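Local coordinates for protein putative polysaccharide deacetylase (Bdellovibrio bacteriovorus HD100, PDB 5JP6) that probably removes acetyl groups from peptidoglycan sugars as a zinc-dependent deacetylase of carbohydrate esterase family 4, at residues A[147-152]-A[168-173]; A[186-191]-A[215-220]; A[263-266]-A[271-274]; A[305-310]-A[336-341]; A[315-320]-A[345-350]. The protein carries 1 engineered substitution. One frame throughout, in Å; residues are numbered along the deposited sequence.

Contact 1. Residues A[147-152]-A[168-173]; sequences PDNTQK and RKEVVL
With CG anti to its carbonyl carbon (chi1 -68°) and the chain extended beyond, Glu170 carries its carboxylate to the amides of Asn149 and Gln151. Asn149 reaches in by a different rotation, CG anti to the backbone N (chi1 -162°), and its side chain crosses that of Glu170 at about a right angle. Each carboxylate oxygen takes one amide N-H: Asn149 ND2 gives to Glu170 OE2 at 3.1 Å, Gln151 NE2 to Glu170 OE1 at 3.0 Å. Both donors come from the same side of the carboxylate plane, Asn149 ND2 more steeply. Gln151 NE2 spends a second hydrogen within its own segment, on Asn149 OD1 just before the strand (3.0 Å), a nearly straight bond (175°) that holds the two amides beside each other, so that each can turn an N-H to Glu170. The backbone N of Ala167 also gives to Glu170 OE1, and Arg153 NH2 to Gln151 OE1. Long polar side chains suit this partly exposed site because strands 150-153 and 170-176 are not paired with each other. Strand 358-364 runs between them, parallel to both, and all three side chains reach across it, resting on Val360; Leu173 turns to Phe348 and Leu349 of helix 339-354.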
# COMPACT_ATOMS: atom_id res chain seq x y z
N PRO A 147 -5.00 13.95 19.25
CA PRO A 147 -6.36 14.52 19.27
C PRO A 147 -7.12 14.23 18.01
O PRO A 147 -6.53 14.06 16.94
CB PRO A 147 -6.13 16.04 19.40
CG PRO A 147 -4.72 16.28 18.96
CD PRO A 147 -3.95 14.99 19.10
N ASP A 148 -8.45 14.17 18.10
CA ASP A 148 -9.22 14.18 16.88
C ASP A 148 -8.91 15.42 16.04
O ASP A 148 -8.79 16.55 16.56
CB ASP A 148 -10.73 14.21 17.18
CG ASP A 148 -11.25 12.95 17.86
OD1 ASP A 148 -10.68 11.85 17.69
OD2 ASP A 148 -12.27 13.08 18.58
N ASN A 149 -8.75 15.19 14.74
CA ASN A 149 -8.51 16.25 13.79
C ASN A 149 -8.94 15.83 12.40
O ASN A 149 -8.16 15.33 11.62
CB ASN A 149 -7.02 16.61 13.79
CG ASN A 149 -6.75 17.97 13.17
OD1 ASN A 149 -7.54 18.49 12.36
ND2 ASN A 149 -5.63 18.55 13.55
N THR A 150 -10.23 16.01 12.14
CA THR A 150 -10.84 15.72 10.86
C THR A 150 -11.20 17.04 10.20
O THR A 150 -11.92 17.84 10.78
CB THR A 150 -12.06 14.79 11.03
OG1 THR A 150 -11.59 13.51 11.57
CG2 THR A 150 -12.77 14.57 9.72
N GLN A 151 -10.74 17.21 8.96
CA GLN A 151 -10.90 18.43 8.21
C GLN A 151 -11.66 18.12 6.93
O GLN A 151 -11.29 17.23 6.16
CB GLN A 151 -9.56 19.07 7.94
CG GLN A 151 -8.88 19.55 9.22
CD GLN A 151 -7.52 20.18 8.97
OE1 GLN A 151 -7.28 20.80 7.95
NE2 GLN A 151 -6.65 20.02 9.92
N LYS A 152 -12.71 18.90 6.68
CA LYS A 152 -13.59 18.69 5.55
C LYS A 152 -13.07 19.46 4.34
O LYS A 152 -12.61 20.61 4.46
CB LYS A 152 -15.01 19.14 5.87
CG LYS A 152 -15.69 18.34 6.96
CD LYS A 152 -17.03 18.98 7.31
CE LYS A 152 -17.67 18.29 8.48
NZ LYS A 152 -18.93 18.99 8.84
N ARG A 168 0.66 23.90 9.57
CA ARG A 168 2.02 23.49 9.91
C ARG A 168 1.93 22.35 10.96
O ARG A 168 1.08 22.36 11.88
CB ARG A 168 2.87 24.65 10.42
CG ARG A 168 2.44 25.25 11.75
CD ARG A 168 3.40 26.36 12.25
NE ARG A 168 4.78 25.89 12.43
CZ ARG A 168 5.25 25.28 13.52
NH1 ARG A 168 4.46 25.04 14.57
NH2 ARG A 168 6.53 24.90 13.57
N LYS A 169 2.81 21.37 10.76
CA LYS A 169 2.97 20.21 11.64
C LYS A 169 1.76 19.29 11.67
O LYS A 169 1.59 18.48 12.59
CB LYS A 169 3.48 20.60 13.03
CG LYS A 169 4.81 21.35 12.91
CD LYS A 169 5.56 21.45 14.19
CE LYS A 169 6.41 20.23 14.37
NZ LYS A 169 7.29 20.42 15.55
N GLU A 170 0.96 19.37 10.62
CA GLU A 170 -0.12 18.40 10.39
C GLU A 170 0.25 17.50 9.23
O GLU A 170 0.68 17.99 8.17
CB GLU A 170 -1.44 19.11 10.13
CG GLU A 170 -1.99 19.85 11.33
CD GLU A 170 -3.35 20.49 11.12
OE1 GLU A 170 -3.77 20.70 9.95
OE2 GLU A 170 -4.01 20.76 12.15
N VAL A 171 0.03 16.19 9.41
CA VAL A 171 0.24 15.23 8.34
C VAL A 171 -0.98 14.33 8.17
O VAL A 171 -1.68 14.00 9.14
CB VAL A 171 1.51 14.39 8.52
CG1 VAL A 171 2.75 15.26 8.51
CG2 VAL A 171 1.45 13.58 9.81
N VAL A 172 -1.24 14.00 6.92
CA VAL A 172 -2.32 13.10 6.54
C VAL A 172 -1.67 11.80 6.10
O VAL A 172 -0.82 11.78 5.22
CB VAL A 172 -3.15 13.68 5.36
CG1 VAL A 172 -4.32 12.78 5.00
CG2 VAL A 172 -3.63 15.07 5.64
N LEU A 173 -2.06 10.73 6.77
CA LEU A 173 -1.48 9.45 6.46
C LEU A 173 -2.33 8.70 5.44
O LEU A 173 -3.55 8.51 5.64
CB LEU A 173 -1.37 8.63 7.73
CG LEU A 173 -0.57 9.27 8.87
CD1 LEU A 173 -0.43 8.29 10.00
CD2 LEU A 173 0.80 9.81 8.41

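Contact 2. Residues A[186-191]-A[215-220]; sequences AILRAL and KRVAAD
Leu188 projects from helix 183-193 onto the last turn of helix 211-219, crossing the side chain of Val217 at about a right angle. Both helices belong to the outer layer of the distorted (beta/alpha) barrel expected of a NodB-type deacetylase, and strand 199-202 and the short helix 204-209 come between them in the sequence. Leu188 uses its two methyl groups differently. CD1 drives against the backbone, 3.6 Å from Val217 N, and also meets Val217 CG2 at 3.8 Å; CD2 lies a little farther out, 3.9 Å from Val217 CA. Val217 can answer with CG2 because its CG1 stands anti to the backbone N (chi1 175°), which puts CG2 beside that N, on the flank that Leu188 approaches. A branched leucine end thus fits over a beta-branched residue, the leucine methyls reaching the valine's main chain and its CG2. Underneath, Phe200 of the strand touches both side chains and closes the apolar layer. Toward solvent the character changes. Arg216 contributes only the root of its side chain, CB to Leu188 CD1 at 4.0 Å, while its guanidinium turns to a salt bridge with Asp185. Asp220, just past the end of the helix, brings its carboxylate to the base of the Leu188 side chain, OD2 coming to 3.7 Å from Leu188 CB. There a water joins helix 183-193 to the residue that follows helix 211-219: it donates to Leu188 O at 2.8 Å and to Asp220 OD2 at 2.7 Å.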
# COMPACT_ATOMS: atom_id res chain seq x y z
N ALA A 186 -2.57 -5.02 10.94
CA ALA A 186 -1.49 -4.51 11.80
C ALA A 186 -1.45 -2.97 11.78
O ALA A 186 -1.31 -2.33 12.81
CB ALA A 186 -0.14 -5.08 11.41
N ILE A 187 -1.59 -2.40 10.59
CA ILE A 187 -1.65 -0.95 10.45
C ILE A 187 -2.88 -0.39 11.21
O ILE A 187 -2.76 0.60 11.96
CB ILE A 187 -1.53 -0.53 8.97
CG1 ILE A 187 -0.07 -0.72 8.48
CG2 ILE A 187 -2.02 0.90 8.79
CD1 ILE A 187 0.09 -0.76 6.98
N LEU A 188 -4.03 -1.04 11.08
CA LEU A 188 -5.23 -0.62 11.81
C LEU A 188 -5.00 -0.63 13.32
O LEU A 188 -5.41 0.29 14.02
CB LEU A 188 -6.43 -1.50 11.47
CG LEU A 188 -6.98 -1.39 10.06
CD1 LEU A 188 -8.12 -2.35 9.84
CD2 LEU A 188 -7.45 0.03 9.74
N ARG A 189 -4.35 -1.69 13.82
CA ARG A 189 -4.10 -1.77 15.27
C ARG A 189 -3.23 -0.62 15.72
O ARG A 189 -3.49 0.02 16.73
CB ARG A 189 -3.42 -3.08 15.64
CG ARG A 189 -4.32 -4.28 15.47
CD ARG A 189 -3.69 -5.52 16.04
NE ARG A 189 -2.63 -6.08 15.20
CZ ARG A 189 -2.80 -6.95 14.20
NH1 ARG A 189 -4.01 -7.35 13.85
NH2 ARG A 189 -1.75 -7.41 13.54
N ALA A 190 -2.21 -0.33 14.92
CA ALA A 190 -1.27 0.74 15.28
C ALA A 190 -1.97 2.10 15.29
O ALA A 190 -1.79 2.91 16.21
CB ALA A 190 -0.09 0.75 14.32
N LEU A 191 -2.78 2.35 14.28
CA LEU A 191 -3.52 3.60 14.20
C LEU A 191 -4.48 3.75 15.36
O LEU A 191 -4.57 4.82 15.99
CB LEU A 191 -4.26 3.70 12.86
CG LEU A 191 -3.39 3.81 11.61
CD1 LEU A 191 -4.23 3.60 10.36
CD2 LEU A 191 -2.68 5.15 11.51
N LYS A 215 -13.81 -4.27 5.42
CA LYS A 215 -14.81 -3.95 6.41
C LYS A 215 -14.20 -3.52 7.75
O LYS A 215 -14.75 -2.64 8.42
CB LYS A 215 -15.78 -5.09 6.59
CG LYS A 215 -16.65 -5.38 5.36
CD LYS A 215 -17.64 -6.49 5.66
CE LYS A 215 -18.43 -6.82 4.41
NZ LYS A 215 -19.44 -7.86 4.71
N ARG A 216 -13.09 -4.13 8.16
CA ARG A 216 -12.42 -3.70 9.39
C ARG A 216 -11.83 -2.33 9.26
O ARG A 216 -11.87 -1.57 10.22
CB ARG A 216 -11.37 -4.71 9.83
CG ARG A 216 -12.00 -6.10 10.16
CD ARG A 216 -10.99 -7.07 10.77
NE ARG A 216 -9.99 -7.57 9.83
CZ ARG A 216 -10.16 -8.64 9.07
NH1 ARG A 216 -11.32 -9.28 9.08
NH2 ARG A 216 -9.18 -9.06 8.27
N VAL A 217 -11.28 -2.00 8.09
CA VAL A 217 -10.79 -0.63 7.86
C VAL A 217 -11.97 0.34 8.05
O VAL A 217 -11.84 1.34 8.76
CB VAL A 217 -10.16 -0.44 6.46
CG1 VAL A 217 -9.77 1.01 6.21
CG2 VAL A 217 -8.98 -1.38 6.22
N ALA A 218 -13.10 0.05 7.40
CA ALA A 218 -14.29 0.90 7.47
C ALA A 218 -14.75 1.09 8.93
O ALA A 218 -15.08 2.20 9.37
CB ALA A 218 -15.40 0.37 6.61
N ALA A 219 -14.79 -0.01 9.68
CA ALA A 219 -15.32 0.02 11.03
C ALA A 219 -14.45 0.88 11.98
O ALA A 219 -14.95 1.32 13.02
CB ALA A 219 -15.48 -1.38 11.57
N ASP A 220 -13.18 1.09 11.62
CA ASP A 220 -12.25 1.85 12.43
C ASP A 220 -12.29 3.35 12.11
O ASP A 220 -11.52 4.11 12.66
CB ASP A 220 -10.81 1.29 12.37
CG ASP A 220 -10.58 0.09 13.31
OD1 ASP A 220 -11.57 -0.41 13.94
OD2 ASP A 220 -9.41 -0.36 13.36
O HOH W 1 -7.64 1.65 13.08

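Contact 3. Residues A[263-266]-A[271-274]; sequences QAVF and WVDP
Val265 lays its CG1 methyl over Val272, reaching Val272 CG2 at 3.8 Å, the two valines crossing at about a right angle. Val265 has this methyl anti to its backbone N (chi1 172°). Val272 places CG2 in the same way, a rotation that turns it to Val265, whereas its CG1 occupies the crowded position between N and the carbonyl carbon (chi1 55°) and faces Phe266, 4.1 Å from Phe266 CB. One valine therefore serves two neighbours on the helix, a use for which beta-branching is well suited. The contact lies where helix 251-269 ends and the chain doubles back toward strand 275-277, so residues close in sequence pack against each other. The aromatic rings take separate roles. Phe266 CD1 lies 3.6 Å from Trp271 N, where the chain returns. Trp271 leaves its backbone pointing away from the helix, and its indole makes a cation-pi contact with Lys370 and touches Ala218 on another helix. Beyond the valines, Ile224 and Val207 continue the apolar packing around Val265, whose side chain is about 9 Å from that of the zinc ligand His227. The carbonyl of Trp271 is the polar exception. It is buried and has no conventional hydrogen-bond partner; Phe266 CA approaches Trp271 O at 3.5 Å in a CA-H...O contact with 150° at the hydrogen, and Val265 CG1 lies equally near. Cohesion here thus comes from fitted apolar groups, with the weak C-H contact probably repaying only part of the cost of burying that oxygen.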
# COMPACT_ATOMS: atom_id res chain seq x y z
N GLN A 263 -16.06 0.98 -7.59
CA GLN A 263 -17.14 0.02 -7.56
C GLN A 263 -16.84 -1.14 -6.59
O GLN A 263 -17.74 -1.60 -5.89
CB GLN A 263 -17.42 -0.50 -8.96
CG GLN A 263 -18.66 -1.35 -9.03
CD GLN A 263 -19.95 -0.53 -8.98
OE1 GLN A 263 -20.12 0.43 -9.72
NE2 GLN A 263 -20.88 -0.94 -8.13
N ALA A 264 -15.59 -1.62 -6.58
CA ALA A 264 -15.24 -2.76 -5.72
C ALA A 264 -15.46 -2.37 -4.25
O ALA A 264 -15.99 -3.16 -3.47
CB ALA A 264 -13.82 -3.21 -5.94
N VAL A 265 -15.01 -1.17 -3.88
CA VAL A 265 -15.20 -0.72 -2.50
C VAL A 265 -16.69 -0.61 -2.17
O VAL A 265 -17.16 -1.09 -1.12
CB VAL A 265 -14.49 0.62 -2.24
CG1 VAL A 265 -14.86 1.18 -0.88
CG2 VAL A 265 -12.97 0.48 -2.38
N PHE A 266 -17.42 0.03 -3.05
CA PHE A 266 -18.87 0.22 -2.89
C PHE A 266 -19.61 -1.11 -2.75
O PHE A 266 -20.49 -1.26 -1.92
CB PHE A 266 -19.42 1.01 -4.05
CG PHE A 266 -20.91 1.20 -4.00
CD1 PHE A 266 -21.47 2.13 -3.16
CD2 PHE A 266 -21.75 0.40 -4.75
CE1 PHE A 266 -22.84 2.31 -3.11
CE2 PHE A 266 -23.11 0.56 -4.70
CZ PHE A 266 -23.65 1.50 -3.85
N TRP A 271 -20.73 2.06 0.36
CA TRP A 271 -20.26 3.41 0.16
C TRP A 271 -18.80 3.36 -0.27
O TRP A 271 -18.14 2.33 -0.17
CB TRP A 271 -20.42 4.24 1.42
CG TRP A 271 -19.75 3.68 2.66
CD1 TRP A 271 -20.34 2.97 3.65
CD2 TRP A 271 -18.40 3.87 3.05
NE1 TRP A 271 -19.44 2.67 4.65
CE2 TRP A 271 -18.22 3.22 4.31
CE3 TRP A 271 -17.31 4.54 2.49
CZ2 TRP A 271 -17.01 3.25 5.01
CZ3 TRP A 271 -16.10 4.54 3.15
CH2 TRP A 271 -15.95 3.89 4.40
N VAL A 272 -18.34 4.50 -0.78
CA VAL A 272 -16.97 4.72 -1.14
C VAL A 272 -16.74 6.22 -1.08
O VAL A 272 -17.50 7.00 -1.66
CB VAL A 272 -16.59 4.14 -2.52
CG1 VAL A 272 -17.49 4.63 -3.66
CG2 VAL A 272 -15.11 4.42 -2.79
N ASP A 273 -15.72 6.65 -0.33
CA ASP A 273 -15.48 8.09 -0.23
C ASP A 273 -15.07 8.66 -1.58
O ASP A 273 -14.43 7.97 -2.40
CB ASP A 273 -14.40 8.37 0.82
CG ASP A 273 -14.92 8.21 2.23
OD1 ASP A 273 -15.89 8.96 2.58
OD2 ASP A 273 -14.38 7.40 2.99
N PRO A 274 -15.37 9.96 -1.78
CA PRO A 274 -15.11 10.60 -3.09
C PRO A 274 -13.66 11.05 -3.20
O PRO A 274 -13.40 12.23 -3.39
CB PRO A 274 -16.10 11.76 -3.11
CG PRO A 274 -16.22 12.13 -1.65
CD PRO A 274 -16.25 10.80 -0.95

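Contact 4. Residues A[305-310]-A[336-341]; sequences SDDWRT and DIQRRT
The carboxylate of Asp307 is met by Thr341 OG1 on the anti side of OD2, 22° out of its plane, while the amide of Gln338 has Asp307 O above it, nearest CD. One face of the Trp308 indole carries, toward its rim, Asp306 O and Arg309 CB. Thr341 OG1 donates to Asp307 OD2 across a short 2.7 Å, and the backbone N of His335 gives to the same oxygen. Asp307 is turned for this by a chi1 of 68°, its CG lodged between backbone N and carbonyl carbon. Gln338, at the N-cap of helix 339-354, bends at chi2 (70°) and folds its side chain along the loop. Asp307 O, 3.1 Å from Gln338 CD, and Gln338 OE1 are both acceptors and do not bond; waters link OE1 to other loop atoms. One water donates to Asp307 OD1 at 3.0 Å and to Gln338 OE1 at 2.7 Å; another to Trp308 O and the same OE1. At the segment's start, Ser305 OG accepts from Asp307 N in an ST turn. A short two-oxygen carboxylate can take several donors, and threonine supplies a hydroxyl close to its helix. Held on both oxygens, with Thr341 OG1 and His335 N on OD2, Asp307 is probably fixed in rotation; the mainly polar join ties the type I turn from Asp306 to Arg309 to the helix start near the metal site, zinc lying about 9 Å from the Trp308 side chain.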
# COMPACT_ATOMS: atom_id res chain seq x y z
N SER A 305 7.48 8.11 1.51
CA SER A 305 8.07 7.12 2.37
C SER A 305 9.12 6.30 1.68
O SER A 305 9.99 5.73 2.36
CB SER A 305 7.01 6.19 2.95
OG SER A 305 6.42 5.39 1.95
N ASP A 306 9.03 6.21 0.35
CA ASP A 306 9.86 5.26 -0.40
C ASP A 306 9.72 3.82 0.15
O ASP A 306 10.65 3.03 0.05
CB ASP A 306 11.33 5.69 -0.38
CG ASP A 306 11.59 6.94 -1.17
OD1 ASP A 306 10.81 7.29 -2.05
OD2 ASP A 306 12.69 7.51 -0.93
N ASP A 307 8.53 3.47 0.69
CA ASP A 307 8.37 2.15 1.32
C ASP A 307 8.37 1.01 0.29
O ASP A 307 8.43 -0.16 0.70
CB ASP A 307 7.19 2.08 2.29
CG ASP A 307 5.85 2.20 1.62
OD1 ASP A 307 5.75 2.42 0.38
OD2 ASP A 307 4.83 2.07 2.31
N TRP A 308 8.31 1.33 -1.01
CA TRP A 308 8.45 0.34 -2.11
C TRP A 308 9.88 -0.21 -2.20
O TRP A 308 10.10 -1.25 -2.83
CB TRP A 308 8.05 1.00 -3.44
CG TRP A 308 8.81 2.25 -3.77
CD1 TRP A 308 8.45 3.54 -3.49
CD2 TRP A 308 10.09 2.33 -4.43
NE1 TRP A 308 9.42 4.40 -3.92
CE2 TRP A 308 10.44 3.69 -4.49
CE3 TRP A 308 10.99 1.39 -4.94
CZ2 TRP A 308 11.62 4.14 -5.08
CZ3 TRP A 308 12.17 1.84 -5.50
CH2 TRP A 308 12.46 3.19 -5.58
N ARG A 309 10.85 0.52 -1.66
CA ARG A 309 12.26 0.13 -1.79
C ARG A 309 12.66 -0.80 -0.65
O ARG A 309 12.44 -0.51 0.51
CB ARG A 309 13.16 1.38 -1.83
CG ARG A 309 14.54 1.06 -2.38
CD ARG A 309 15.53 2.16 -2.14
NE ARG A 309 15.19 3.40 -2.80
CZ ARG A 309 15.42 3.68 -4.08
NH1 ARG A 309 15.89 2.73 -4.90
NH2 ARG A 309 15.14 4.89 -4.54
N THR A 310 13.26 -1.92 -0.98
CA THR A 310 13.84 -2.81 0.03
C THR A 310 14.89 -2.01 0.79
O THR A 310 15.81 -1.41 0.20
CB THR A 310 14.46 -4.06 -0.58
OG1 THR A 310 13.49 -4.75 -1.36
CG2 THR A 310 15.02 -5.01 0.51
N ASP A 336 -0.20 -0.07 2.39
CA ASP A 336 -0.52 -1.00 3.50
C ASP A 336 -0.26 -2.46 3.03
O ASP A 336 -0.30 -3.37 3.86
CB ASP A 336 -1.91 -0.80 4.13
CG ASP A 336 -3.04 -0.85 3.14
OD1 ASP A 336 -2.89 -0.20 2.07
OD2 ASP A 336 -4.08 -1.51 3.41
N ILE A 337 0.07 -2.67 1.77
CA ILE A 337 0.52 -3.98 1.28
C ILE A 337 2.03 -4.21 1.45
O ILE A 337 2.55 -5.28 1.12
CB ILE A 337 0.11 -4.22 -0.20
CG1 ILE A 337 0.76 -3.22 -1.14
CG2 ILE A 337 -1.41 -4.17 -0.34
CD1 ILE A 337 0.72 -3.61 -2.58
N GLN A 338 2.73 -3.22 2.01
CA GLN A 338 4.16 -3.32 2.25
C GLN A 338 4.36 -3.77 3.72
O GLN A 338 4.07 -3.01 4.66
CB GLN A 338 4.86 -1.99 2.02
CG GLN A 338 6.38 -2.10 1.99
CD GLN A 338 6.86 -2.83 0.73
OE1 GLN A 338 6.56 -2.47 -0.44
NE2 GLN A 338 7.55 -3.90 0.95
N ARG A 339 4.86 -4.98 3.92
CA ARG A 339 5.01 -5.50 5.28
C ARG A 339 5.82 -4.58 6.16
O ARG A 339 5.44 -4.30 7.32
CB ARG A 339 5.62 -6.90 5.29
CG ARG A 339 5.93 -7.32 6.70
CD ARG A 339 6.19 -8.78 6.85
NE ARG A 339 6.44 -9.08 8.25
CZ ARG A 339 6.89 -10.23 8.71
NH1 ARG A 339 7.07 -11.24 7.88
NH2 ARG A 339 7.08 -10.38 10.01
N ARG A 340 6.91 -4.05 5.63
CA ARG A 340 7.81 -3.28 6.49
C ARG A 340 7.14 -2.02 7.01
O ARG A 340 7.42 -1.58 8.10
CB ARG A 340 9.10 -2.95 5.76
CG ARG A 340 10.20 -2.44 6.66
CD ARG A 340 11.50 -2.34 5.86
NE ARG A 340 11.87 -3.55 5.15
CZ ARG A 340 12.68 -4.53 5.61
NH1 ARG A 340 13.15 -4.53 6.83
NH2 ARG A 340 13.00 -5.52 4.81
N THR A 341 6.22 -1.47 6.21
CA THR A 341 5.44 -0.33 6.67
C THR A 341 4.59 -0.66 7.88
O THR A 341 4.53 0.14 8.85
CB THR A 341 4.62 0.23 5.50
OG1 THR A 341 5.52 0.67 4.48
CG2 THR A 341 3.69 1.39 5.92
O HOH W 2 5.33 -0.14 -1.14
O HOH W 3 8.35 -3.26 -2.73

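Contact 5. Residues A[315-320]-A[345-350]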
# COMPACT_ATOMS: atom_id res chain seq x y z
N GLN A 315 16.27 2.45 8.07
CA GLN A 315 16.35 3.30 6.91
C GLN A 315 14.97 3.90 6.49
O GLN A 315 14.82 5.05 6.24
CB GLN A 315 17.06 2.53 5.79
CG GLN A 315 17.17 3.33 4.51
CD GLN A 315 18.07 2.69 3.49
OE1 GLN A 315 18.86 1.81 3.80
NE2 GLN A 315 17.93 3.11 2.26
N LEU A 316 13.97 3.00 6.51
CA LEU A 316 12.63 3.43 6.15
C LEU A 316 12.12 4.51 7.10
O LEU A 316 11.64 5.55 6.65
CB LEU A 316 11.68 2.22 6.10
CG LEU A 316 10.21 2.53 5.76
CD1 LEU A 316 10.14 3.27 4.41
CD2 LEU A 316 9.39 1.27 5.73
N LEU A 317 12.27 4.30 8.42
CA LEU A 317 11.84 5.30 9.44
C LEU A 317 12.61 6.58 9.20
O LEU A 317 12.04 7.65 9.29
CB LEU A 317 12.04 4.80 10.87
CG LEU A 317 10.95 3.88 11.37
CD1 LEU A 317 11.48 2.97 12.47
CD2 LEU A 317 9.75 4.74 11.81
N ALA A 318 13.91 6.48 8.93
CA ALA A 318 14.74 7.66 8.75
C ALA A 318 14.31 8.47 7.52
O ALA A 318 14.21 9.69 7.59
CB ALA A 318 16.22 7.27 8.65
N ARG A 319 14.03 7.76 6.42
CA ARG A 319 13.64 8.45 5.20
C ARG A 319 12.28 9.13 5.34
O ARG A 319 12.13 10.31 5.02
CB ARG A 319 13.64 7.49 4.04
CG ARG A 319 13.14 8.08 2.74
CD ARG A 319 13.85 9.36 2.31
NE ARG A 319 15.29 9.23 2.15
CZ ARG A 319 15.93 8.96 1.01
NH1 ARG A 319 15.32 8.71 -0.12
NH2 ARG A 319 17.27 8.94 1.03
N VAL A 320 11.28 8.39 5.83
CA VAL A 320 9.97 8.99 5.91
C VAL A 320 9.96 10.16 6.91
O VAL A 320 9.36 11.21 6.66
CB VAL A 320 8.86 7.97 6.15
CG1 VAL A 320 8.88 7.37 7.58
CG2 VAL A 320 7.51 8.58 5.87
N MET A 345 5.04 0.89 11.82
CA MET A 345 3.98 1.88 12.01
C MET A 345 3.88 2.39 13.46
O MET A 345 3.80 3.61 13.68
CB MET A 345 2.65 1.38 11.46
CG MET A 345 1.56 2.46 11.38
SD MET A 345 2.03 3.93 10.41
CE MET A 345 2.52 3.22 8.85
N PRO A 346 3.91 1.47 14.46
CA PRO A 346 3.88 2.03 15.83
C PRO A 346 5.03 2.99 16.13
O PRO A 346 4.83 4.05 16.73
CB PRO A 346 3.95 0.78 16.71
CG PRO A 346 3.33 -0.29 15.86
CD PRO A 346 3.79 -0.01 14.45
N GLN A 347 6.21 2.65 15.64
CA GLN A 347 7.38 3.45 15.88
C GLN A 347 7.25 4.83 15.15
O GLN A 347 7.60 5.91 15.69
CB GLN A 347 8.62 2.71 15.42
CG GLN A 347 9.90 3.44 15.77
CD GLN A 347 10.38 3.14 17.20
OE1 GLN A 347 10.67 2.02 17.50
NE2 GLN A 347 10.39 4.13 18.07
N PHE A 348 6.73 4.80 13.93
CA PHE A 348 6.51 5.99 13.14
C PHE A 348 5.55 6.94 13.84
O PHE A 348 5.79 8.14 13.93
CB PHE A 348 5.99 5.62 11.74
CG PHE A 348 5.59 6.80 10.92
CD1 PHE A 348 6.54 7.65 10.40
CD2 PHE A 348 4.25 7.10 10.67
CE1 PHE A 348 6.18 8.74 9.62
CE2 PHE A 348 3.90 8.21 9.93
CZ PHE A 348 4.86 9.01 9.40
N LEU A 349 4.44 6.38 14.31
CA LEU A 349 3.45 7.17 15.00
C LEU A 349 4.02 7.82 16.28
O LEU A 349 3.73 8.97 16.56
CB LEU A 349 2.21 6.33 15.26
CG LEU A 349 1.45 5.84 14.01
CD1 LEU A 349 0.44 4.76 14.36
CD2 LEU A 349 0.82 7.00 13.28
N ARG A 350 4.79 7.05 17.03
CA ARG A 350 5.43 7.59 18.22
C ARG A 350 6.37 8.73 17.86
O ARG A 350 6.38 9.77 18.53
CB ARG A 350 6.13 6.48 19.01
CG ARG A 350 6.92 6.95 20.25
CD ARG A 350 6.14 7.72 21.31
NE ARG A 350 7.01 8.48 22.22
CZ ARG A 350 7.56 8.03 23.34
NH1 ARG A 350 7.36 6.79 23.78
NH2 ARG A 350 8.33 8.85 24.05
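Leu317 spreads its two methyl groups over successive residues of the facing helix. Its CD1 goes to Gln347 CG at 3.7 Å, and CD2 to the start of Phe348, 3.7 Å from the backbone N and 3.9 Å from CB of Phe348. Gln347 offers only its aliphatic part: CG stands anti to the backbone N and the chain then bends at chi2 (84°), which swings the amide away from Leu317 to bonds with Val130 N and Ser129 OG. A glutamine suits a buried helix flank like this, apolar at the root and polar at the end. Phe348 also has CG anti to its N, and this carries the ring across to Val320, the two side chains crossing at about a right angle, with Val320 CG1 oblique to the ring. Val320 holds CG1 between its N and carbonyl carbon (chi1 71°), and that methyl lies 3.7 Å from Phe348 CE1, with CG2 a little farther off. The ring also meets Phe334 edge-to-face and touches Leu173, both on the sheet. The axes of the two segments approach to 10.7 Å, crossing at -33°, a spacing that bulky leucine and phenylalanine side chains can bridge. Strand 330-335 lies between the two helices in the chain, and the arrangement is consistent with consecutive outer helices of the distorted (beta/alpha) barrel of this family, packed on each other and on the parallel strands within.

Overall arrangement
Contact 1 is a surface contact of amides and a carboxylate, reaching over a strand at one edge of the fold. Contacts 2 and 3 are partly buried: apolar packing dominates both, with a water at the rim of the former, and Ala218 on Trp271 joins them. Contacts 4 and 5 are buried, share helix 339-354 and alternate along the chain; a salt bridge between Asp306 and Arg319 links them. Yet their chemistry differs: contact 4, near the zinc, is polar and hydrated, whereas contact 5, remote from it, is apolar. Leu173 connects contact 1 to contacts 2 and 5, while contacts 3 and 5 lie on opposite sides of the chain's centre.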